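Local structure of PaxB (Photorhabdus luminescens, 6EK4) at residues A313-N318 against T330-K335; L82-I87 against I324-L329; K117-V122 against N318-K323. The protein probably acts as one component of a two-component alpha-helical pore-forming toxin of the YaxAB type. All coordinates share one frame; numbering follows the deposited sequence.

Contact 1: residues A313-N318 against T330-K335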
ATOM      1  N   ALA A 313     -18.327 -16.039  26.579  1.00 75.06           N
ATOM      2  CA  ALA A 313     -18.031 -16.241  27.998  1.00 75.90           C
ATOM      3  C   ALA A 313     -19.180 -15.777  28.892  1.00 77.66           C
ATOM      4  O   ALA A 313     -19.644 -16.525  29.752  1.00 78.87           O
ATOM      5  CB  ALA A 313     -16.748 -15.516  28.376  1.00 75.64           C
ATOM      6  N   LYS A 314     -19.635 -14.546  28.679  1.00 79.47           N
ATOM      7  CA  LYS A 314     -20.709 -13.963  29.485  1.00 81.47           C
ATOM      8  C   LYS A 314     -22.061 -14.643  29.241  1.00 81.29           C
ATOM      9  O   LYS A 314     -22.929 -14.630  30.113  1.00 81.68           O
ATOM     10  CB  LYS A 314     -20.811 -12.457  29.217  1.00 83.87           C
ATOM     11  CG  LYS A 314     -21.771 -11.714  30.136  1.00 86.60           C
ATOM     12  CD  LYS A 314     -21.307 -10.284  30.384  1.00 88.67           C
ATOM     13  CE  LYS A 314     -22.439  -9.390  30.870  1.00 90.95           C
ATOM     14  NZ  LYS A 314     -23.255  -8.861  29.740  1.00 91.68           N
ATOM     15  N   GLN A 315     -22.230 -15.237  28.062  1.00 80.74           N
ATOM     16  CA  GLN A 315     -23.447 -15.982  27.733  1.00 80.99           C
ATOM     17  C   GLN A 315     -23.546 -17.256  28.574  1.00 81.32           C
ATOM     18  O   GLN A 315     -24.617 -17.589  29.088  1.00 82.14           O
ATOM     19  CB  GLN A 315     -23.469 -16.330  26.242  1.00 80.56           C
ATOM     20  CG  GLN A 315     -24.818 -16.789  25.720  1.00 81.44           C
ATOM     21  CD  GLN A 315     -24.838 -16.938  24.209  1.00 81.65           C
ATOM     22  OE1 GLN A 315     -23.810 -17.209  23.587  1.00 80.26           O
ATOM     23  NE2 GLN A 315     -26.012 -16.763  23.610  1.00 83.15           N
ATOM     24  N   LEU A 316     -22.424 -17.959  28.710  1.00 80.59           N
ATOM     25  CA  LEU A 316     -22.348 -19.153  29.553  1.00 80.11           C
ATOM     26  C   LEU A 316     -22.331 -18.791  31.038  1.00 80.74           C
ATOM     27  O   LEU A 316     -22.770 -19.580  31.875  1.00 80.81           O
ATOM     28  CB  LEU A 316     -21.102 -19.976  29.210  1.00 79.15           C
ATOM     29  CG  LEU A 316     -21.021 -20.519  27.780  1.00 79.12           C
ATOM     30  CD1 LEU A 316     -19.645 -21.106  27.508  1.00 78.50           C
ATOM     31  CD2 LEU A 316     -22.099 -21.559  27.525  1.00 79.72           C
ATOM     32  N   GLN A 317     -21.819 -17.604  31.358  1.00 81.71           N
ATOM     33  CA  GLN A 317     -21.789 -17.114  32.738  1.00 83.20           C
ATOM     34  C   GLN A 317     -23.206 -16.905  33.270  1.00 85.24           C
ATOM     35  O   GLN A 317     -23.525 -17.333  34.378  1.00 86.03           O
ATOM     36  CB  GLN A 317     -21.000 -15.802  32.826  1.00 83.62           C
ATOM     37  CG  GLN A 317     -20.753 -15.296  34.242  1.00 84.17           C
ATOM     38  CD  GLN A 317     -19.861 -16.218  35.055  1.00 83.44           C
ATOM     39  OE1 GLN A 317     -18.880 -16.760  34.547  1.00 82.20           O
ATOM     40  NE2 GLN A 317     -20.197 -16.396  36.327  1.00 84.41           N
ATOM     41  N   ASN A 318     -24.048 -16.257  32.469  1.00 86.82           N
ATOM     42  CA  ASN A 318     -25.433 -15.978  32.854  1.00 89.14           C
ATOM     43  C   ASN A 318     -26.296 -17.237  32.966  1.00 90.32           C
ATOM     44  O   ASN A 318     -27.330 -17.226  33.637  1.00 92.13           O
ATOM     45  CB  ASN A 318     -26.076 -14.994  31.868  1.00 90.05           C
ATOM     46  CG  ASN A 318     -25.413 -13.626  31.887  1.00 90.39           C
ATOM     47  OD1 ASN A 318     -24.772 -13.245  32.867  1.00 90.50           O
ATOM     48  ND2 ASN A 318     -25.565 -12.879  30.798  1.00 90.84           N
ATOM     49  N   THR A 330     -27.415 -26.452  26.445  1.00 92.95           N
ATOM     50  CA  THR A 330     -27.181 -27.311  25.281  1.00 92.55           C
ATOM     51  C   THR A 330     -27.366 -26.543  23.968  1.00 93.30           C
ATOM     52  O   THR A 330     -26.660 -26.800  22.991  1.00 93.43           O
ATOM     53  CB  THR A 330     -28.112 -28.544  25.296  1.00 92.93           C
ATOM     54  OG1 THR A 330     -27.904 -29.289  26.501  1.00 91.91           O
ATOM     55  CG2 THR A 330     -27.848 -29.453  24.098  1.00 93.38           C
ATOM     56  N   LYS A 331     -28.311 -25.604  23.950  1.00 94.13           N
ATOM     57  CA  LYS A 331     -28.533 -24.754  22.779  1.00 95.21           C
ATOM     58  C   LYS A 331     -27.410 -23.724  22.624  1.00 93.25           C
ATOM     59  O   LYS A 331     -26.958 -23.460  21.509  1.00 92.24           O
ATOM     60  CB  LYS A 331     -29.882 -24.033  22.877  1.00 97.69           C
ATOM     61  CG  LYS A 331     -30.401 -23.511  21.541  1.00100.22           C
ATOM     62  CD  LYS A 331     -31.104 -22.169  21.682  1.00101.78           C
ATOM     63  CE  LYS A 331     -30.103 -21.026  21.762  1.00101.35           C
ATOM     64  NZ  LYS A 331     -30.761 -19.721  22.050  1.00102.68           N
ATOM     65  N   ILE A 332     -26.970 -23.151  23.744  1.00 91.68           N
ATOM     66  CA  ILE A 332     -25.906 -22.142  23.743  1.00 89.93           C
ATOM     67  C   ILE A 332     -24.594 -22.733  23.226  1.00 88.33           C
ATOM     68  O   ILE A 332     -23.883 -22.089  22.456  1.00 87.92           O
ATOM     69  CB  ILE A 332     -25.670 -21.542  25.153  1.00 89.22           C
ATOM     70  CG1 ILE A 332     -26.938 -20.858  25.688  1.00 90.28           C
ATOM     71  CG2 ILE A 332     -24.509 -20.554  25.140  1.00 88.45           C
ATOM     72  CD1 ILE A 332     -27.504 -19.774  24.793  1.00 91.89           C
ATOM     73  N   ILE A 333     -24.282 -23.954  23.653  1.00 87.67           N
ATOM     74  CA  ILE A 333     -23.069 -24.643  23.213  1.00 86.77           C
ATOM     75  C   ILE A 333     -23.118 -24.941  21.713  1.00 87.95           C
ATOM     76  O   ILE A 333     -22.144 -24.697  21.001  1.00 87.95           O
ATOM     77  CB  ILE A 333     -22.837 -25.949  24.010  1.00 86.29           C
ATOM     78  CG1 ILE A 333     -22.468 -25.618  25.459  1.00 85.45           C
ATOM     79  CG2 ILE A 333     -21.736 -26.794  23.377  1.00 86.14           C
ATOM     80  CD1 ILE A 333     -22.590 -26.790  26.411  1.00 85.94           C
ATOM     81  N   HIS A 334     -24.250 -25.461  21.241  1.00 89.63           N
ATOM     82  CA  HIS A 334     -24.413 -25.796  19.820  1.00 91.13           C
ATOM     83  C   HIS A 334     -24.431 -24.559  18.918  1.00 90.01           C
ATOM     84  O   HIS A 334     -23.992 -24.625  17.770  1.00 89.89           O
ATOM     85  CB  HIS A 334     -25.668 -26.648  19.595  1.00 93.69           C
ATOM     86  CG  HIS A 334     -25.462 -28.104  19.877  1.00 95.77           C
ATOM     87  ND1 HIS A 334     -25.519 -28.633  21.148  1.00 95.97           N
ATOM     88  CD2 HIS A 334     -25.186 -29.142  19.051  1.00 97.27           C
ATOM     89  CE1 HIS A 334     -25.293 -29.934  21.094  1.00 96.38           C
ATOM     90  NE2 HIS A 334     -25.087 -30.267  19.833  1.00 97.47           N
ATOM     91  N   LYS A 335     -24.934 -23.441  19.437  1.00 88.59           N
ATOM     92  CA  LYS A 335     -24.920 -22.177  18.699  1.00 87.50           C
ATOM     93  C   LYS A 335     -23.490 -21.638  18.623  1.00 84.53           C
ATOM     94  O   LYS A 335     -23.051 -21.163  17.574  1.00 83.56           O
ATOM     95  CB  LYS A 335     -25.843 -21.148  19.359  1.00 88.75           C
ATOM     96  CG  LYS A 335     -26.327 -20.060  18.415  1.00 90.72           C
ATOM     97  CD  LYS A 335     -26.965 -18.905  19.170  1.00 91.89           C
ATOM     98  CE  LYS A 335     -27.397 -17.798  18.223  1.00 93.42           C
ATOM     99  NZ  LYS A 335     -27.799 -16.564  18.951  1.00 94.15           N
TER
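The backbones of A313-N318 and T330-K335 come nearest at L316 and I332, whose CA atoms are 7.4 Å apart, and the two helical segments run in opposing senses. I332 supplies the second segment's share of the touching. Its CB faces the first helix, and both its branches are used. CG2 lies against L316, with L316 CD2 and I332 CG2 3.5 Å apart. L316 and I332 lie flank to flank, pointing opposite ways, and meet through methyl groups. L316 does not start out facing I332; the end of its chain brings CD2 across. Q315 meets I332 from the opposite direction. Its CG is anti to the backbone N (chi1 -165°) and the chain runs on extended, which carries the amide out to the isoleucine. Q315 CD is 3.7 Å from I332 CG2, and Q315 NE2 is 3.6 Å from I332 CD1. These are van der Waals contacts of an amide with methyl groups. The segments belong to a helical hairpin: helix 247-321 ends shortly after N318, and helix 326-348 turns back at a marked incline after a short connection. L316 faces the inside of the bundle, where it also touches V119 and V122 of helix 101-141 and L329 of helix 326-348. The polar end of Q315 has its main partner near the N-terminus, because OE1 is hydrogen-bonded to the hydroxyl of Y14. K335 makes a cation-pi contact with the same tyrosine.

Contact 2: residues L82-I87 against I324-L329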
ATOM      1  N   LEU A  82     -28.168 -35.419  30.121  1.00106.14           N
ATOM      2  CA  LEU A  82     -29.329 -36.279  29.883  1.00108.57           C
ATOM      3  C   LEU A  82     -30.016 -36.651  31.199  1.00108.64           C
ATOM      4  O   LEU A  82     -31.243 -36.598  31.297  1.00109.10           O
ATOM      5  CB  LEU A  82     -28.914 -37.548  29.125  1.00110.32           C
ATOM      6  CG  LEU A  82     -29.921 -38.121  28.118  1.00112.88           C
ATOM      7  CD1 LEU A  82     -29.374 -39.403  27.506  1.00113.79           C
ATOM      8  CD2 LEU A  82     -31.287 -38.371  28.742  1.00113.62           C
ATOM      9  N   THR A  83     -29.226 -37.021  32.204  1.00107.81           N
ATOM     10  CA  THR A  83     -29.774 -37.511  33.472  1.00108.34           C
ATOM     11  C   THR A  83     -30.452 -36.429  34.322  1.00107.36           C
ATOM     12  O   THR A  83     -31.286 -36.752  35.167  1.00107.95           O
ATOM     13  CB  THR A  83     -28.700 -38.225  34.318  1.00107.99           C
ATOM     14  OG1 THR A  83     -27.544 -37.389  34.434  1.00107.53           O
ATOM     15  CG2 THR A  83     -28.302 -39.546  33.674  1.00108.79           C
ATOM     16  N   LEU A  84     -30.102 -35.161  34.109  1.00106.07           N
ATOM     17  CA  LEU A  84     -30.777 -34.057  34.807  1.00106.11           C
ATOM     18  C   LEU A  84     -32.206 -33.868  34.299  1.00108.63           C
ATOM     19  O   LEU A  84     -33.110 -33.580  35.085  1.00109.90           O
ATOM     20  CB  LEU A  84     -29.995 -32.744  34.682  1.00105.15           C
ATOM     21  CG  LEU A  84     -28.796 -32.562  35.620  1.00104.02           C
ATOM     22  CD1 LEU A  84     -27.987 -31.338  35.214  1.00103.60           C
ATOM     23  CD2 LEU A  84     -29.240 -32.454  37.071  1.00103.86           C
ATOM     24  N   THR A  85     -32.407 -34.021  32.989  1.00110.25           N
ATOM     25  CA  THR A  85     -33.754 -34.029  32.411  1.00112.60           C
ATOM     26  C   THR A  85     -34.556 -35.227  32.923  1.00114.05           C
ATOM     27  O   THR A  85     -35.746 -35.103  33.212  1.00115.72           O
ATOM     28  CB  THR A  85     -33.735 -34.056  30.862  1.00113.52           C
ATOM     29  OG1 THR A  85     -32.499 -34.615  30.398  1.00113.09           O
ATOM     30  CG2 THR A  85     -33.894 -32.655  30.278  1.00113.80           C
ATOM     31  N   GLU A  86     -33.897 -36.378  33.039  1.00114.12           N
ATOM     32  CA  GLU A  86     -34.530 -37.588  33.571  1.00115.06           C
ATOM     33  C   GLU A  86     -34.843 -37.466  35.066  1.00113.64           C
ATOM     34  O   GLU A  86     -35.831 -38.029  35.539  1.00115.09           O
ATOM     35  CB  GLU A  86     -33.652 -38.816  33.310  1.00116.23           C
ATOM     36  CG  GLU A  86     -33.542 -39.185  31.836  1.00118.86           C
ATOM     37  CD  GLU A  86     -32.643 -40.382  31.579  1.00120.05           C
ATOM     38  OE1 GLU A  86     -31.833 -40.736  32.464  1.00119.72           O
ATOM     39  OE2 GLU A  86     -32.743 -40.971  30.482  1.00122.05           O
ATOM     40  N   ILE A  87     -34.002 -36.740  35.803  1.00110.89           N
ATOM     41  CA  ILE A  87     -34.259 -36.461  37.219  1.00109.53           C
ATOM     42  C   ILE A  87     -35.458 -35.526  37.364  1.00110.49           C
ATOM     43  O   ILE A  87     -36.412 -35.846  38.070  1.00112.05           O
ATOM     44  CB  ILE A  87     -33.019 -35.859  37.927  1.00107.83           C
ATOM     45  CG1 ILE A  87     -32.015 -36.967  38.264  1.00106.96           C
ATOM     46  CG2 ILE A  87     -33.412 -35.128  39.209  1.00107.11           C
ATOM     47  CD1 ILE A  87     -30.624 -36.466  38.592  1.00105.55           C
ATOM     48  N   ILE A 324     -29.940 -23.365  37.010  1.00103.24           N
ATOM     49  CA  ILE A 324     -29.330 -24.041  35.866  1.00102.32           C
ATOM     50  C   ILE A 324     -30.411 -24.595  34.939  1.00102.72           C
ATOM     51  O   ILE A 324     -31.131 -25.524  35.306  1.00101.98           O
ATOM     52  CB  ILE A 324     -28.400 -25.202  36.304  1.00101.61           C
ATOM     53  CG1 ILE A 324     -27.441 -24.762  37.421  1.00101.14           C
ATOM     54  CG2 ILE A 324     -27.619 -25.744  35.111  1.00101.12           C
ATOM     55  CD1 ILE A 324     -26.613 -23.535  37.100  1.00101.07           C
ATOM     56  N   ASP A 325     -30.523 -24.016  33.745  1.00104.27           N
ATOM     57  CA  ASP A 325     -31.434 -24.526  32.722  1.00105.97           C
ATOM     58  C   ASP A 325     -30.658 -25.456  31.789  1.00105.91           C
ATOM     59  O   ASP A 325     -30.326 -25.099  30.658  1.00105.42           O
ATOM     60  CB  ASP A 325     -32.097 -23.374  31.955  1.00107.74           C
ATOM     61  CG  ASP A 325     -33.364 -23.804  31.227  1.00109.63           C
ATOM     62  OD1 ASP A 325     -33.354 -24.864  30.565  1.00109.44           O
ATOM     63  OD2 ASP A 325     -34.376 -23.075  31.312  1.00111.55           O
ATOM     64  N   GLN A 326     -30.360 -26.647  32.307  1.00106.74           N
ATOM     65  CA  GLN A 326     -29.680 -27.730  31.577  1.00106.72           C
ATOM     66  C   GLN A 326     -29.825 -27.708  30.051  1.00107.23           C
ATOM     67  O   GLN A 326     -28.827 -27.737  29.330  1.00107.39           O
ATOM     68  CB  GLN A 326     -30.157 -29.093  32.106  1.00107.45           C
ATOM     69  CG  GLN A 326     -31.634 -29.139  32.490  1.00109.54           C
ATOM     70  CD  GLN A 326     -32.200 -30.544  32.570  1.00111.20           C
ATOM     71  OE1 GLN A 326     -31.523 -31.524  32.259  1.00112.84           O
ATOM     72  NE2 GLN A 326     -33.457 -30.646  32.986  1.00112.22           N
ATOM     73  N   GLN A 327     -31.065 -27.662  29.571  1.00108.07           N
ATOM     74  CA  GLN A 327     -31.353 -27.801  28.142  1.00108.80           C
ATOM     75  C   GLN A 327     -31.138 -26.501  27.364  1.00107.11           C
ATOM     76  O   GLN A 327     -30.954 -26.530  26.145  1.00107.07           O
ATOM     77  CB  GLN A 327     -32.783 -28.311  27.941  1.00111.98           C
ATOM     78  CG  GLN A 327     -33.045 -28.898  26.561  1.00114.15           C
ATOM     79  CD  GLN A 327     -34.293 -29.764  26.514  1.00116.97           C
ATOM     80  OE1 GLN A 327     -34.607 -30.482  27.468  1.00116.83           O
ATOM     81  NE2 GLN A 327     -35.006 -29.709  25.395  1.00119.11           N
ATOM     82  N   ASP A 328     -31.170 -25.369  28.065  1.00105.09           N
ATOM     83  CA  ASP A 328     -30.848 -24.075  27.463  1.00103.83           C
ATOM     84  C   ASP A 328     -29.356 -24.013  27.134  1.00100.29           C
ATOM     85  O   ASP A 328     -28.972 -23.582  26.048  1.00100.28           O
ATOM     86  CB  ASP A 328     -31.228 -22.933  28.410  1.00105.31           C
ATOM     87  CG  ASP A 328     -31.211 -21.574  27.731  1.00107.23           C
ATOM     88  OD1 ASP A 328     -30.576 -20.646  28.276  1.00107.66           O
ATOM     89  OD2 ASP A 328     -31.834 -21.432  26.657  1.00109.17           O
ATOM     90  N   LEU A 329     -28.529 -24.454  28.082  1.00 96.82           N
ATOM     91  CA  LEU A 329     -27.077 -24.527  27.904  1.00 93.64           C
ATOM     92  C   LEU A 329     -26.678 -25.369  26.689  1.00 92.95           C
ATOM     93  O   LEU A 329     -25.717 -25.041  25.994  1.00 92.17           O
ATOM     94  CB  LEU A 329     -26.425 -25.099  29.168  1.00 92.36           C
ATOM     95  CG  LEU A 329     -24.905 -25.282  29.182  1.00 91.31           C
ATOM     96  CD1 LEU A 329     -24.189 -23.982  28.847  1.00 91.18           C
ATOM     97  CD2 LEU A 329     -24.453 -25.808  30.536  1.00 90.36           C
TER
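L84 and T85 of helix 80-90 meet the first turn of helix 326-348, chiefly through the side chain of Q326. Along L82-I87, the carbonyl of L82 comes first. It accepts the backbone N-H of E86. The hydroxyl of T85 is modelled close to the same oxygen, too close for the detail to be trusted. L84 follows. Its CB points at the other segment and lies next to the amide of Q326, with Q326 CD 3.8 Å from L84 CB. T85 comes next, and its side chain and that of Q326 cross obliquely. The methyl CG2 of T85 is 3.4 Å from Q326 NE2, so a methyl rests against the amide. Q326 OE1 also lies near the backbone N of T85, but the angle is poor and the pair is not a hydrogen bond. Q326 gets there with its CB facing helix 80-90 and an extended chain beyond CG (chi2 161°). The exposed Q327 adds a lighter touch: its OE1 is 3.6 Å from T85 CG2. D325 is the N-cap of helix 326-348, and its side chain accepts a weak capping bond from D328 N, 3.4 Å from D325 OD1. Helix 101-141 lies against both segments. It meets L84 through R108, I324 through I112 and L329 through L115. L329 also touches F81 of helix 80-90 and L316 and T319 of helix 247-321, so the start of helix 326-348 is packed between three helices.

Contact 3: residues K117-V122 against N318-K323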
ATOM      1  N   LYS A 117     -18.604 -26.429  37.341  1.00 81.07           N
ATOM      2  CA  LYS A 117     -17.146 -26.565  37.302  1.00 80.87           C
ATOM      3  C   LYS A 117     -16.610 -26.680  35.870  1.00 79.37           C
ATOM      4  O   LYS A 117     -15.555 -26.127  35.556  1.00 79.00           O
ATOM      5  CB  LYS A 117     -16.703 -27.778  38.125  1.00 82.13           C
ATOM      6  CG  LYS A 117     -15.215 -27.812  38.444  1.00 83.79           C
ATOM      7  CD  LYS A 117     -14.796 -29.153  39.028  1.00 85.35           C
ATOM      8  CE  LYS A 117     -14.626 -30.210  37.946  1.00 86.22           C
ATOM      9  NZ  LYS A 117     -14.285 -31.543  38.516  1.00 87.08           N
ATOM     10  N   ASP A 118     -17.333 -27.402  35.016  1.00 77.96           N
ATOM     11  CA  ASP A 118     -16.964 -27.527  33.602  1.00 77.19           C
ATOM     12  C   ASP A 118     -17.187 -26.218  32.847  1.00 76.69           C
ATOM     13  O   ASP A 118     -16.323 -25.787  32.082  1.00 76.86           O
ATOM     14  CB  ASP A 118     -17.758 -28.653  32.924  1.00 77.81           C
ATOM     15  CG  ASP A 118     -17.290 -30.042  33.335  1.00 77.99           C
ATOM     16  OD1 ASP A 118     -16.324 -30.156  34.120  1.00 79.00           O
ATOM     17  OD2 ASP A 118     -17.894 -31.027  32.864  1.00 77.85           O
ATOM     18  N   VAL A 119     -18.343 -25.591  33.066  1.00 76.34           N
ATOM     19  CA  VAL A 119     -18.686 -24.333  32.395  1.00 75.87           C
ATOM     20  C   VAL A 119     -17.789 -23.183  32.873  1.00 75.74           C
ATOM     21  O   VAL A 119     -17.476 -22.281  32.097  1.00 75.41           O
ATOM     22  CB  VAL A 119     -20.181 -23.976  32.576  1.00 76.13           C
ATOM     23  CG1 VAL A 119     -20.492 -22.595  32.014  1.00 76.35           C
ATOM     24  CG2 VAL A 119     -21.061 -25.018  31.897  1.00 76.25           C
ATOM     25  N   LYS A 120     -17.378 -23.212  34.139  1.00 75.62           N
ATOM     26  CA  LYS A 120     -16.355 -22.281  34.630  1.00 76.11           C
ATOM     27  C   LYS A 120     -15.064 -22.424  33.820  1.00 75.78           C
ATOM     28  O   LYS A 120     -14.422 -21.428  33.480  1.00 75.74           O
ATOM     29  CB  LYS A 120     -16.046 -22.517  36.114  1.00 77.06           C
ATOM     30  CG  LYS A 120     -16.942 -21.766  37.088  1.00 78.46           C
ATOM     31  CD  LYS A 120     -16.371 -21.830  38.500  1.00 79.37           C
ATOM     32  CE  LYS A 120     -17.282 -21.169  39.523  1.00 80.43           C
ATOM     33  NZ  LYS A 120     -18.416 -22.043  39.931  1.00 80.01           N
ATOM     34  N   GLY A 121     -14.700 -23.669  33.517  1.00 75.13           N
ATOM     35  CA  GLY A 121     -13.475 -23.981  32.783  1.00 74.26           C
ATOM     36  C   GLY A 121     -13.458 -23.486  31.348  1.00 73.87           C
ATOM     37  O   GLY A 121     -12.446 -22.952  30.892  1.00 74.74           O
ATOM     38  N   VAL A 122     -14.567 -23.660  30.634  1.00 73.55           N
ATOM     39  CA  VAL A 122     -14.651 -23.213  29.238  1.00 73.63           C
ATOM     40  C   VAL A 122     -14.703 -21.683  29.155  1.00 73.34           C
ATOM     41  O   VAL A 122     -14.250 -21.097  28.171  1.00 73.15           O
ATOM     42  CB  VAL A 122     -15.853 -23.834  28.477  1.00 74.14           C
ATOM     43  CG1 VAL A 122     -15.897 -25.345  28.672  1.00 74.24           C
ATOM     44  CG2 VAL A 122     -17.170 -23.200  28.903  1.00 75.19           C
ATOM     45  N   ASN A 318     -24.048 -16.257  32.469  1.00 86.82           N
ATOM     46  CA  ASN A 318     -25.433 -15.978  32.854  1.00 89.14           C
ATOM     47  C   ASN A 318     -26.296 -17.237  32.966  1.00 90.32           C
ATOM     48  O   ASN A 318     -27.330 -17.226  33.637  1.00 92.13           O
ATOM     49  CB  ASN A 318     -26.076 -14.994  31.868  1.00 90.05           C
ATOM     50  CG  ASN A 318     -25.413 -13.626  31.887  1.00 90.39           C
ATOM     51  OD1 ASN A 318     -24.772 -13.245  32.867  1.00 90.50           O
ATOM     52  ND2 ASN A 318     -25.565 -12.879  30.798  1.00 90.84           N
ATOM     53  N   THR A 319     -25.871 -18.314  32.309  1.00 89.91           N
ATOM     54  CA  THR A 319     -26.552 -19.603  32.406  1.00 90.41           C
ATOM     55  C   THR A 319     -26.325 -20.258  33.772  1.00 90.62           C
ATOM     56  O   THR A 319     -27.209 -20.947  34.285  1.00 91.11           O
ATOM     57  CB  THR A 319     -26.084 -20.570  31.298  1.00 89.75           C
ATOM     58  OG1 THR A 319     -26.160 -19.916  30.026  1.00 90.65           O
ATOM     59  CG2 THR A 319     -26.943 -21.830  31.268  1.00 90.47           C
ATOM     60  N   ILE A 320     -25.146 -20.038  34.354  1.00 90.48           N
ATOM     61  CA  ILE A 320     -24.783 -20.653  35.636  1.00 90.53           C
ATOM     62  C   ILE A 320     -24.741 -19.669  36.816  1.00 91.89           C
ATOM     63  O   ILE A 320     -24.321 -20.043  37.913  1.00 91.72           O
ATOM     64  CB  ILE A 320     -23.436 -21.411  35.541  1.00 89.44           C
ATOM     65  CG1 ILE A 320     -22.259 -20.447  35.337  1.00 89.10           C
ATOM     66  CG2 ILE A 320     -23.488 -22.435  34.415  1.00 88.94           C
ATOM     67  CD1 ILE A 320     -20.907 -21.091  35.553  1.00 88.48           C
ATOM     68  N   ASP A 321     -25.166 -18.426  36.598  1.00 94.55           N
ATOM     69  CA  ASP A 321     -25.280 -17.453  37.691  1.00 97.08           C
ATOM     70  C   ASP A 321     -26.466 -17.816  38.579  1.00 98.81           C
ATOM     71  O   ASP A 321     -26.309 -18.016  39.783  1.00 99.46           O
ATOM     72  CB  ASP A 321     -25.450 -16.022  37.157  1.00 98.87           C
ATOM     73  CG  ASP A 321     -24.138 -15.396  36.699  1.00 99.27           C
ATOM     74  OD1 ASP A 321     -23.057 -15.841  37.142  1.00 98.78           O
ATOM     75  OD2 ASP A 321     -24.192 -14.442  35.891  1.00100.31           O
ATOM     76  N   GLY A 322     -27.646 -17.903  37.969  1.00100.26           N
ATOM     77  CA  GLY A 322     -28.871 -18.254  38.682  1.00102.23           C
ATOM     78  C   GLY A 322     -29.163 -19.742  38.614  1.00102.25           C
ATOM     79  O   GLY A 322     -28.271 -20.568  38.820  1.00100.34           O
ATOM     80  N   LYS A 323     -30.417 -20.081  38.319  1.00103.94           N
ATOM     81  CA  LYS A 323     -30.849 -21.476  38.242  1.00104.37           C
ATOM     82  C   LYS A 323     -30.356 -22.103  36.940  1.00104.15           C
ATOM     83  O   LYS A 323     -30.362 -21.456  35.892  1.00105.96           O
ATOM     84  CB  LYS A 323     -32.377 -21.574  38.331  1.00106.31           C
ATOM     85  CG  LYS A 323     -32.878 -22.809  39.063  1.00106.60           C
ATOM     86  CD  LYS A 323     -32.729 -22.649  40.569  1.00107.15           C
ATOM     87  CE  LYS A 323     -33.051 -23.938  41.306  1.00107.23           C
ATOM     88  NZ  LYS A 323     -32.773 -23.821  42.764  1.00107.33           N
TER
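V119 and I320 join helix 101-141 to the C-terminal end of helix 247-321, inside the elongated helical bundle of this toxin component. The closest CA atoms are those of V119 and I320, 7.8 Å apart. Both side chains set out toward the other helix and reach each other tip to tip. One methyl of the valine meets two of the isoleucine. V119 CG1 is 3.8 Å from I320 CG2 and 3.9 Å from I320 CD1. V119 CG1 owes this place to its first torsion, which sets it anti to the backbone N (chi1 174°). In I320, CG1 stands between the backbone N and the carbonyl carbon (chi1 68°), and the chain then extends (chi2 167°), carrying CD1 forward next to CG2. K120 joins at the margin: its CG is 4.3 Å from I320 CD1, so the aliphatic part of the lysine lies beside the end of the isoleucine. Its CB does not aim at I320; CG makes the approach. The valine is also enclosed by L75 from a loop, by L316 of helix 247-321 and by L329 of helix 326-348. Polar ties lie at the borders. D118 OD2 is hydrogen-bonded to the hydroxyl of Y80, and K116 NZ makes a weak hydrogen bond to I320 O. Between the two segments the contact is aliphatic and without bond direction, so it depends on the fit of branched side chains; the weak bond from K116 is the polar addition beside it.

Contacts 1 and 3 are buried; contact 3 is aliphatic, and contact 1 adds a glutamine amide on an isoleucine. Contact 2 is partly buried and rests largely on glutamine amides against a threonine, which suits its place nearer the surface and farther from the chain's centre. Helix 247-321 serves contacts 1 and 3, while helix 326-348 serves contacts 1 and 2. Contact 1 closes the short hairpin between these two helices. Contacts 2 and 3 tie that hairpin to helices 80-90 and 101-141, far earlier in the chain. L329, on segment 324-329 but not itself part of the touching in contact 2, joins L316 and V119 in one hydrophobic cluster: L316 CD2 is 3.5 Å from L329 CD1, and L329 CD2 is 3.7 Å from V119 CG2.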